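Local structure of 2-oxoglutarate-dependent dioxygenase tropC (Talaromyces stipitatus, 6XJJ) at residues 95-100 with 171-176; 103-108 with 165-170. The protein acts as an iron(II)- and 2-oxoglutarate-dependent dioxygenase in the biosynthesis of fungal tropolones. One frame throughout, in Å; residues are numbered along the deposited sequence.

How the interactions relate
The two interactions lie side by side at one end of the fold, their centres about 10 Å apart. In chain order the segments are 95-100, 103-108, 165-170 and 171-176, so interaction 2 falls between the two halves of interaction 1. Helix 85-99 is followed by helix 103-107. The loop 165-170 runs straight into helix 171-204. Interaction 1 pairs the two longer helices over the main sheet, and interaction 2 pairs the short helix with the loop at the surface. F174 packs on P166 and W165, and K106 NZ donates a hydrogen bond to F99 O. Both contacts lie away from the iron site and belong to the outer part of the fold.

Interaction 1 of 2, residues 95-100 with 171-176; sequences TKKFFD and DKEFRQ
E173 meets K97 at the outer side of the contact. Both chains are extended beyond CG and run roughly perpendicular to each other. K97 NZ comes 3.9 Å from E173 CG. K97 NZ is 4.3 Å from E173 OE2, beyond salt-bridge distance, so the opposite charges probably attract only weakly. F174 follows and makes the hydrophobic part of the contact with F98. Its CG is anti to the backbone N (chi1 -174°), which sends the ring across to the other helix. F98 has the same first torsion, so each ring reaches toward the other. F174 CE1 lies 3.6 Å from F98 CB, and F174 CZ is 3.9 Å from F98 CD1. The ring planes are nearly parallel, at 19°, with centroids 5.5 Å apart. The offset is so large that little of one ring lies over the other, so this is not a full stack. On its own helix, F98 CD2 sits over the centre of the F99 ring. F142 meets both F98 and F174, and F174 also touches L224 of strand 222-227. No hydrogen bond crosses between the segments. Helices 85-99 and 171-204 therefore meet here through two pairs: buried phenylalanines in apolar contact, and a loose lysine-glutamate pair at the exposed side.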
loop_
_atom_site.group_PDB
_atom_site.type_symbol
_atom_site.label_atom_id
_atom_site.label_comp_id
_atom_site.label_asym_id
_atom_site.label_seq_id
_atom_site.Cartn_x
_atom_site.Cartn_y
_atom_site.Cartn_z
ATOM N N THR A 95 -1.059 -9.401 12.409
ATOM C CA THR A 95 -1.299 -8.005 12.747
ATOM C C THR A 95 -2.002 -7.883 14.092
ATOM O O THR A 95 -1.649 -7.025 14.907
ATOM C CB THR A 95 -2.120 -7.357 11.639
ATOM O OG1 THR A 95 -1.456 -7.562 10.387
ATOM C CG2 THR A 95 -2.240 -5.879 11.880
ATOM N N LYS A 96 -2.987 -8.745 14.344
ATOM C CA LYS A 96 -3.681 -8.733 15.627
ATOM C C LYS A 96 -2.762 -9.143 16.773
ATOM O O LYS A 96 -2.751 -8.492 17.821
ATOM C CB LYS A 96 -4.909 -9.636 15.539
ATOM C CG LYS A 96 -5.668 -9.845 16.836
ATOM C CD LYS A 96 -6.987 -10.555 16.568
ATOM C CE LYS A 96 -7.544 -11.239 17.807
ATOM N NZ LYS A 96 -7.720 -10.337 18.972
ATOM N N LYS A 97 -1.979 -10.208 16.597
ATOM C CA LYS A 97 -1.010 -10.577 17.623
ATOM C C LYS A 97 -0.077 -9.425 17.960
ATOM O O LYS A 97 0.226 -9.192 19.135
ATOM C CB LYS A 97 -0.210 -11.808 17.191
ATOM C CG LYS A 97 -0.935 -13.119 17.459
ATOM C CD LYS A 97 -0.239 -14.325 16.851
ATOM C CE LYS A 97 -0.942 -15.607 17.271
ATOM N NZ LYS A 97 -0.381 -16.822 16.625
ATOM N N PHE A 98 0.386 -8.682 16.956
ATOM C CA PHE A 98 1.343 -7.621 17.246
ATOM C C PHE A 98 0.693 -6.487 18.031
ATOM O O PHE A 98 1.196 -6.077 19.082
ATOM C CB PHE A 98 1.963 -7.079 15.963
ATOM C CG PHE A 98 2.885 -5.932 16.204
ATOM C CD1 PHE A 98 4.183 -6.154 16.626
ATOM C CD2 PHE A 98 2.447 -4.631 16.050
ATOM C CE1 PHE A 98 5.036 -5.099 16.868
ATOM C CE2 PHE A 98 3.294 -3.574 16.291
ATOM C CZ PHE A 98 4.593 -3.808 16.703
ATOM N N PHE A 99 -0.418 -5.954 17.532
ATOM C CA PHE A 99 -1.017 -4.814 18.203
ATOM C C PHE A 99 -1.674 -5.194 19.523
ATOM O O PHE A 99 -1.868 -4.317 20.371
ATOM C CB PHE A 99 -1.999 -4.122 17.262
ATOM C CG PHE A 99 -1.325 -3.433 16.110
ATOM C CD1 PHE A 99 -0.634 -2.249 16.318
ATOM C CD2 PHE A 99 -1.391 -3.945 14.825
ATOM C CE1 PHE A 99 -0.002 -1.598 15.269
ATOM C CE2 PHE A 99 -0.763 -3.294 13.765
ATOM C CZ PHE A 99 -0.069 -2.122 13.990
ATOM N N ASP A 100 -1.977 -6.475 19.744
ATOM C CA ASP A 100 -2.445 -6.900 21.059
ATOM C C ASP A 100 -1.359 -6.816 22.125
ATOM O O ASP A 100 -1.673 -6.939 23.314
ATOM C CB ASP A 100 -2.993 -8.326 20.993
ATOM C CG ASP A 100 -4.351 -8.396 20.320
ATOM O OD1 ASP A 100 -4.990 -7.332 20.153
ATOM O OD2 ASP A 100 -4.785 -9.515 19.968
ATOM N N ASP A 171 9.577 -16.113 15.586
ATOM C CA ASP A 171 9.678 -16.021 14.133
ATOM C C ASP A 171 8.478 -16.678 13.470
ATOM O O ASP A 171 7.953 -16.174 12.472
ATOM C CB ASP A 171 10.980 -16.665 13.652
ATOM C CG ASP A 171 12.188 -15.792 13.906
ATOM O OD1 ASP A 171 12.003 -14.578 14.156
ATOM O OD2 ASP A 171 13.324 -16.310 13.848
ATOM N N LYS A 172 8.013 -17.792 14.038
ATOM C CA LYS A 172 6.929 -18.558 13.434
ATOM C C LYS A 172 5.595 -17.833 13.553
ATOM O O LYS A 172 4.760 -17.914 12.644
ATOM C CB LYS A 172 6.868 -19.939 14.086
ATOM C CG LYS A 172 5.846 -20.884 13.497
ATOM C CD LYS A 172 6.111 -22.308 13.954
ATOM C CE LYS A 172 5.166 -23.290 13.292
ATOM N NZ LYS A 172 5.628 -24.689 13.499
ATOM N N GLU A 173 5.376 -17.119 14.660
ATOM C CA GLU A 173 4.143 -16.355 14.817
ATOM C C GLU A 173 4.114 -15.123 13.919
ATOM O O GLU A 173 3.049 -14.761 13.404
ATOM C CB GLU A 173 3.959 -15.949 16.279
ATOM C CG GLU A 173 3.438 -17.043 17.186
ATOM C CD GLU A 173 3.499 -16.620 18.636
ATOM O OE1 GLU A 173 4.223 -15.642 18.927
ATOM O OE2 GLU A 173 2.822 -17.243 19.481
ATOM N N PHE A 174 5.256 -14.462 13.707
ATOM C CA PHE A 174 5.194 -13.097 13.198
ATOM C C PHE A 174 6.168 -12.830 12.058
ATOM O O PHE A 174 5.743 -12.529 10.939
ATOM C CB PHE A 174 5.442 -12.124 14.353
ATOM C CG PHE A 174 5.275 -10.689 13.985
ATOM C CD1 PHE A 174 4.011 -10.157 13.800
ATOM C CD2 PHE A 174 6.369 -9.860 13.862
ATOM C CE1 PHE A 174 3.844 -8.838 13.468
ATOM C CE2 PHE A 174 6.212 -8.530 13.534
ATOM C CZ PHE A 174 4.944 -8.016 13.339
ATOM N N ARG A 175 7.470 -12.936 12.315
ATOM C CA ARG A 175 8.448 -12.506 11.319
ATOM C C ARG A 175 8.307 -13.291 10.016
ATOM O O ARG A 175 8.195 -12.697 8.935
ATOM C CB ARG A 175 9.864 -12.632 11.873
ATOM C CG ARG A 175 10.905 -12.202 10.855
ATOM C CD ARG A 175 12.314 -12.147 11.412
ATOM N NE ARG A 175 13.269 -11.780 10.366
ATOM C CZ ARG A 175 14.539 -11.446 10.577
ATOM N NH1 ARG A 175 15.034 -11.408 11.808
ATOM N NH2 ARG A 175 15.318 -11.137 9.544
ATOM N N GLN A 176 8.328 -14.627 10.090
ATOM C CA GLN A 176 8.254 -15.425 8.868
ATOM C C GLN A 176 7.008 -15.098 8.060
ATOM O O GLN A 176 7.135 -14.815 6.857
ATOM C CB GLN A 176 8.310 -16.923 9.200
ATOM C CG GLN A 176 9.570 -17.391 9.908
ATOM C CD GLN A 176 9.508 -18.867 10.284
ATOM O OE1 GLN A 176 8.435 -19.474 10.273
ATOM N NE2 GLN A 176 10.646 -19.429 10.689
#

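Interaction 2 of 2, residues 103-108 with 165-170; sequences LEEKMK and WPEGLS
K108 and E167 form a salt bridge, with K108 NZ 3.4 Å from E167 OE2. The hydrogen bond within it is weak. K108 is extended beyond CG, and K108 CD also lies 3.4 Å from E167 OE2. E167 has its CG between the backbone N and the carbonyl carbon (chi1 61°), and the straight chain beyond carries the carboxylate to the lysine. E105 enters from the short helix. Its chain is bent at chi2 (71°), which brings the carboxylate nearer the loop than the start of its side chain would suggest. E105 OE2 is 3.8 Å from E167 CG and also 3.8 Å from G168 N, too far for a hydrogen bond. E105 OE2 lies 4.0 Å from E167 OE2, and the two carboxylate planes are 18° apart. These like charges would repel if both are ionised, and K108 probably offsets part of this. The contact is small and at the surface. Deeper in, P166 packs on I109. The loop forms a type I beta turn from P166 to L169, and S170 OG then accepts a hydrogen bond from E173 N. The arrangement is a beta turn leading into the serine N-cap of helix 171-204, with helix 103-107 alongside.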
loop_
_atom_site.group_PDB
_atom_site.type_symbol
_atom_site.label_atom_id
_atom_site.label_comp_id
_atom_site.label_asym_id
_atom_site.label_seq_id
_atom_site.Cartn_x
_atom_site.Cartn_y
_atom_site.Cartn_z
ATOM N N LEU A 103 1.574 -1.777 25.307
ATOM C CA LEU A 103 2.115 -0.599 24.640
ATOM C C LEU A 103 3.577 -0.382 25.010
ATOM O O LEU A 103 4.381 0.021 24.161
ATOM C CB LEU A 103 1.268 0.630 24.962
ATOM C CG LEU A 103 1.646 1.891 24.179
ATOM C CD1 LEU A 103 0.411 2.693 23.816
ATOM C CD2 LEU A 103 2.597 2.750 24.987
ATOM N N GLU A 104 3.953 -0.656 26.263
ATOM C CA GLU A 104 5.369 -0.607 26.612
ATOM C C GLU A 104 6.158 -1.630 25.809
ATOM O O GLU A 104 7.344 -1.425 25.529
ATOM C CB GLU A 104 5.568 -0.862 28.106
ATOM C CG GLU A 104 5.248 -2.277 28.542
ATOM C CD GLU A 104 5.451 -2.463 30.027
ATOM O OE1 GLU A 104 6.119 -1.604 30.641
ATOM O OE2 GLU A 104 4.959 -3.467 30.581
ATOM N N GLU A 105 5.513 -2.741 25.446
ATOM C CA GLU A 105 6.173 -3.800 24.689
ATOM C C GLU A 105 6.439 -3.372 23.249
ATOM O O GLU A 105 7.518 -3.633 22.710
ATOM C CB GLU A 105 5.309 -5.061 24.730
ATOM C CG GLU A 105 5.907 -6.306 24.089
ATOM C CD GLU A 105 7.059 -6.875 24.892
ATOM O OE1 GLU A 105 7.267 -6.409 26.038
ATOM O OE2 GLU A 105 7.740 -7.798 24.394
ATOM N N LYS A 106 5.468 -2.714 22.613
ATOM C CA LYS A 106 5.661 -2.241 21.246
ATOM C C LYS A 106 6.691 -1.120 21.194
ATOM O O LYS A 106 7.521 -1.071 20.281
ATOM C CB LYS A 106 4.343 -1.727 20.670
ATOM C CG LYS A 106 3.163 -2.652 20.802
ATOM C CD LYS A 106 1.908 -1.952 20.319
ATOM C CE LYS A 106 0.662 -2.479 20.992
ATOM N NZ LYS A 106 -0.538 -1.690 20.594
ATOM N N MET A 107 6.625 -0.189 22.146
ATOM C CA MET A 107 7.530 0.954 22.149
ATOM C C MET A 107 8.993 0.538 22.253
ATOM O O MET A 107 9.872 1.345 21.934
ATOM C CB MET A 107 7.161 1.900 23.296
ATOM C CG MET A 107 5.831 2.639 23.108
ATOM S SD MET A 107 5.851 3.870 21.781
ATOM C CE MET A 107 6.939 5.108 22.473
ATOM N N LYS A 108 9.278 -0.695 22.686
ATOM C CA LYS A 108 10.656 -1.178 22.691
ATOM C C LYS A 108 11.257 -1.255 21.293
ATOM O O LYS A 108 12.485 -1.308 21.165
ATOM C CB LYS A 108 10.738 -2.545 23.375
ATOM C CG LYS A 108 10.755 -2.486 24.897
ATOM C CD LYS A 108 10.671 -3.873 25.527
ATOM C CE LYS A 108 10.876 -3.801 27.034
ATOM N NZ LYS A 108 10.662 -5.107 27.721
ATOM N N TRP A 165 12.142 -6.082 15.030
ATOM C CA TRP A 165 11.193 -7.151 15.253
ATOM C C TRP A 165 10.893 -7.296 16.739
ATOM O O TRP A 165 11.799 -7.168 17.569
ATOM C CB TRP A 165 11.727 -8.482 14.711
ATOM C CG TRP A 165 11.952 -8.489 13.213
ATOM C CD1 TRP A 165 13.147 -8.390 12.568
ATOM C CD2 TRP A 165 10.949 -8.557 12.187
ATOM N NE1 TRP A 165 12.960 -8.417 11.209
ATOM C CE2 TRP A 165 11.618 -8.515 10.947
ATOM C CE3 TRP A 165 9.553 -8.656 12.198
ATOM C CZ2 TRP A 165 10.938 -8.570 9.726
ATOM C CZ3 TRP A 165 8.879 -8.710 10.986
ATOM C CH2 TRP A 165 9.573 -8.668 9.768
ATOM N N PRO A 166 9.642 -7.570 17.105
ATOM C CA PRO A 166 9.295 -7.642 18.530
ATOM C C PRO A 166 9.878 -8.885 19.187
ATOM O O PRO A 166 9.663 -10.010 18.728
ATOM C CB PRO A 166 7.763 -7.672 18.518
ATOM C CG PRO A 166 7.413 -8.278 17.208
ATOM C CD PRO A 166 8.472 -7.821 16.242
ATOM N N GLU A 167 10.613 -8.671 20.281
ATOM C CA GLU A 167 11.235 -9.780 20.996
ATOM C C GLU A 167 10.206 -10.773 21.520
ATOM O O GLU A 167 10.506 -11.965 21.652
ATOM C CB GLU A 167 12.064 -9.256 22.165
ATOM C CG GLU A 167 11.241 -8.497 23.200
ATOM C CD GLU A 167 12.084 -7.994 24.352
ATOM O OE1 GLU A 167 13.225 -8.476 24.502
ATOM O OE2 GLU A 167 11.602 -7.132 25.117
ATOM N N GLY A 168 9.011 -10.307 21.854
ATOM C CA GLY A 168 8.010 -11.147 22.479
ATOM C C GLY A 168 7.226 -12.050 21.554
ATOM O O GLY A 168 6.333 -12.764 22.023
ATOM N N LEU A 169 7.517 -12.038 20.254
ATOM C CA LEU A 169 6.874 -12.930 19.299
ATOM C C LEU A 169 7.913 -13.832 18.639
ATOM O O LEU A 169 9.057 -13.422 18.409
ATOM C CB LEU A 169 6.102 -12.137 18.229
ATOM C CG LEU A 169 4.935 -11.276 18.726
ATOM C CD1 LEU A 169 4.257 -10.544 17.566
ATOM C CD2 LEU A 169 3.923 -12.101 19.503
ATOM N N SER A 170 7.509 -15.065 18.350
ATOM C CA SER A 170 8.379 -16.026 17.694
ATOM C C SER A 170 8.446 -15.747 16.198
ATOM O O SER A 170 7.504 -15.216 15.605
ATOM C CB SER A 170 7.874 -17.452 17.930
ATOM O OG SER A 170 6.604 -17.653 17.335
#